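Long-range contact in putative HAD-hydrolase YfnB (Bacillus subtilis, PDB 3ED5), which is a putative hydrolase of the haloacid dehalogenase superfamily, probably a phosphatase with 5'-nucleotidase activity: residues A[11-16]-A[182-187]. Sequence-based numbering, arbitrary orientation.
Sequences LFDVDD and IGDSLT
Ile182 lies alongside Phe12 on one face of the parallel sheet, both side chains pointing the same way. Its CD1 sits over the centre of the Phe12 ring, 4.0 Å from the centroid, a CH-pi contact, while CB and CG2 lie near CD1 and CE1 of the ring. Phe12 CG stands anti to its carbonyl carbon (chi1 -83°), which lays the ring beside the isoleucine. An alanine in place of Phe12 would probably open a gap under Ile182 and leave its CG1-CD1 arm without the ring face it rests on. Two backbone hydrogen bonds join the strands: Ile182 N to Leu11 O (2.8 Å) and Asp13 N to Ile182 O (3.0 Å). Past these bonds the strands give way to loops that carry the aspartates. Asp184 CG lies between its backbone N and carbonyl carbon (chi1 71°); OD2 approaches Asp16 CB at 3.5 Å, and OD1 is 3.0 Å from Asp15 O. In one of two modelled conformers of Asp13, its OD2 comes 3.0 Å from Asp184 OD1, the Asp13 and Asp184 carboxylate planes 22° apart; acceptors this close would probably favour a cation between them. In that conformer OD2 is also hydrogen-bonded with Thr17 OG1, and OD1 forms a salt bridge with Lys158. The Asp13 and Asp184 carboxylates and the Asp15 backbone O are consistent with the magnesium site of HAD relatives, an active site at the C-terminal strand ends of a Rossmann-like sheet, where Asp13 is probably the nucleophile.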
loop_
_atom_site.group_PDB
_atom_site.type_symbol
_atom_site.label_atom_id
_atom_site.label_comp_id
_atom_site.label_asym_id
_atom_site.label_seq_id
_atom_site.Cartn_x
_atom_site.Cartn_y
_atom_site.Cartn_z
ATOM N N LEU A 11 9.520 -3.584 -7.741
ATOM C CA LEU A 11 8.368 -4.021 -6.981
ATOM C C LEU A 11 7.705 -2.779 -6.371
ATOM O O LEU A 11 8.334 -2.049 -5.605
ATOM C CB LEU A 11 8.785 -4.972 -5.851
ATOM C CG LEU A 11 9.773 -6.116 -6.214
ATOM C CD1 LEU A 11 10.036 -6.967 -4.964
ATOM C CD2 LEU A 11 9.247 -7.009 -7.341
ATOM N N PHE A 12 6.454 -2.555 -6.738
ATOM C CA PHE A 12 5.763 -1.358 -6.262
ATOM C C PHE A 12 4.678 -1.747 -5.274
ATOM O O PHE A 12 3.842 -2.599 -5.541
ATOM C CB PHE A 12 5.071 -0.634 -7.436
ATOM C CG PHE A 12 5.965 0.269 -8.219
ATOM C CD1 PHE A 12 6.138 1.608 -7.872
ATOM C CD2 PHE A 12 6.633 -0.223 -9.351
ATOM C CE1 PHE A 12 7.013 2.442 -8.623
ATOM C CE2 PHE A 12 7.475 0.608 -10.120
ATOM C CZ PHE A 12 7.667 1.925 -9.758
ATOM N N ASP A 13 4.684 -1.059 -4.142
ATOM C CA ASP A 13 3.520 -0.992 -3.272
ATOM C C ASP A 13 2.407 -0.216 -4.011
ATOM O O ASP A 13 2.677 0.533 -4.952
ATOM C CB ASP A 13 3.935 -0.290 -1.971
ATOM C CG ASP A 13 2.759 -0.023 -1.046
ATOM O OD1 ASP A 13 2.170 -0.987 -0.496
ATOM O OD2 ASP A 13 2.458 1.161 -0.876
ATOM N N VAL A 14 1.147 -0.374 -3.574
ATOM C CA VAL A 14 0.013 0.298 -4.237
ATOM C C VAL A 14 -0.351 1.586 -3.489
ATOM O O VAL A 14 -0.254 2.711 -4.019
ATOM C CB VAL A 14 -1.244 -0.636 -4.312
ATOM C CG1 VAL A 14 -2.444 0.090 -4.965
ATOM C CG2 VAL A 14 -0.934 -1.889 -5.193
ATOM N N ASP A 15 -0.805 1.398 -2.262
ATOM C CA ASP A 15 -1.501 2.503 -1.570
ATOM C C ASP A 15 -0.553 3.586 -1.076
ATOM O O ASP A 15 0.379 3.322 -0.312
ATOM C CB ASP A 15 -2.375 1.952 -0.435
ATOM C CG ASP A 15 -3.533 1.154 -0.975
ATOM O OD1 ASP A 15 -4.028 1.531 -2.054
ATOM O OD2 ASP A 15 -3.945 0.175 -0.329
ATOM N N ASP A 16 -0.838 4.792 -1.532
ATOM C CA ASP A 16 -0.039 5.994 -1.270
ATOM C C ASP A 16 1.367 5.853 -1.826
ATOM O O ASP A 16 2.265 6.575 -1.417
ATOM C CB ASP A 16 -0.037 6.354 0.219
ATOM C CG ASP A 16 -1.420 6.735 0.691
ATOM O OD1 ASP A 16 -2.135 7.417 -0.084
ATOM O OD2 ASP A 16 -1.749 6.355 1.824
ATOM N N ILE A 182 9.752 -0.123 -4.104
ATOM C CA ILE A 182 9.354 1.283 -3.941
ATOM C C ILE A 182 8.035 1.317 -3.179
ATOM O O ILE A 182 7.050 0.702 -3.600
ATOM C CB ILE A 182 9.115 1.931 -5.329
ATOM C CG1 ILE A 182 10.351 1.803 -6.240
ATOM C CG2 ILE A 182 8.724 3.441 -5.162
ATOM C CD1 ILE A 182 10.304 0.602 -7.201
ATOM N N GLY A 183 8.011 2.015 -2.060
ATOM C CA GLY A 183 6.763 2.109 -1.279
ATOM C C GLY A 183 6.833 3.186 -0.231
ATOM O O GLY A 183 7.916 3.743 0.068
ATOM N N ASP A 184 5.661 3.481 0.347
ATOM C CA ASP A 184 5.558 4.585 1.306
ATOM C C ASP A 184 5.638 4.139 2.763
ATOM O O ASP A 184 5.792 4.986 3.661
ATOM C CB ASP A 184 4.210 5.283 1.113
ATOM C CG ASP A 184 3.073 4.432 1.580
ATOM O OD1 ASP A 184 2.983 3.262 1.155
ATOM O OD2 ASP A 184 2.259 4.926 2.375
ATOM N N SER A 185 5.507 2.831 3.011
ATOM C CA SER A 185 5.494 2.323 4.393
ATOM C C SER A 185 6.879 1.907 4.880
ATOM O O SER A 185 7.493 0.981 4.339
ATOM C CB SER A 185 4.519 1.146 4.534
ATOM O OG SER A 185 4.707 0.517 5.812
ATOM N N LEU A 186 7.380 2.580 5.918
ATOM C CA LEU A 186 8.651 2.169 6.530
ATOM C C LEU A 186 8.588 0.740 7.050
ATOM O O LEU A 186 9.568 -0.009 6.948
ATOM C CB LEU A 186 8.991 3.082 7.711
ATOM C CG LEU A 186 9.402 4.497 7.336
ATOM C CD1 LEU A 186 9.615 5.261 8.666
ATOM C CD2 LEU A 186 10.696 4.440 6.567
ATOM N N THR A 187 7.418 0.383 7.590
ATOM C CA THR A 187 7.258 -0.891 8.261
ATOM C C THR A 187 6.963 -2.064 7.337
ATOM O O THR A 187 7.422 -3.172 7.632
ATOM C CB THR A 187 6.209 -0.841 9.394
ATOM O OG1 THR A 187 4.936 -0.449 8.863
ATOM C CG2 THR A 187 6.618 0.168 10.489
#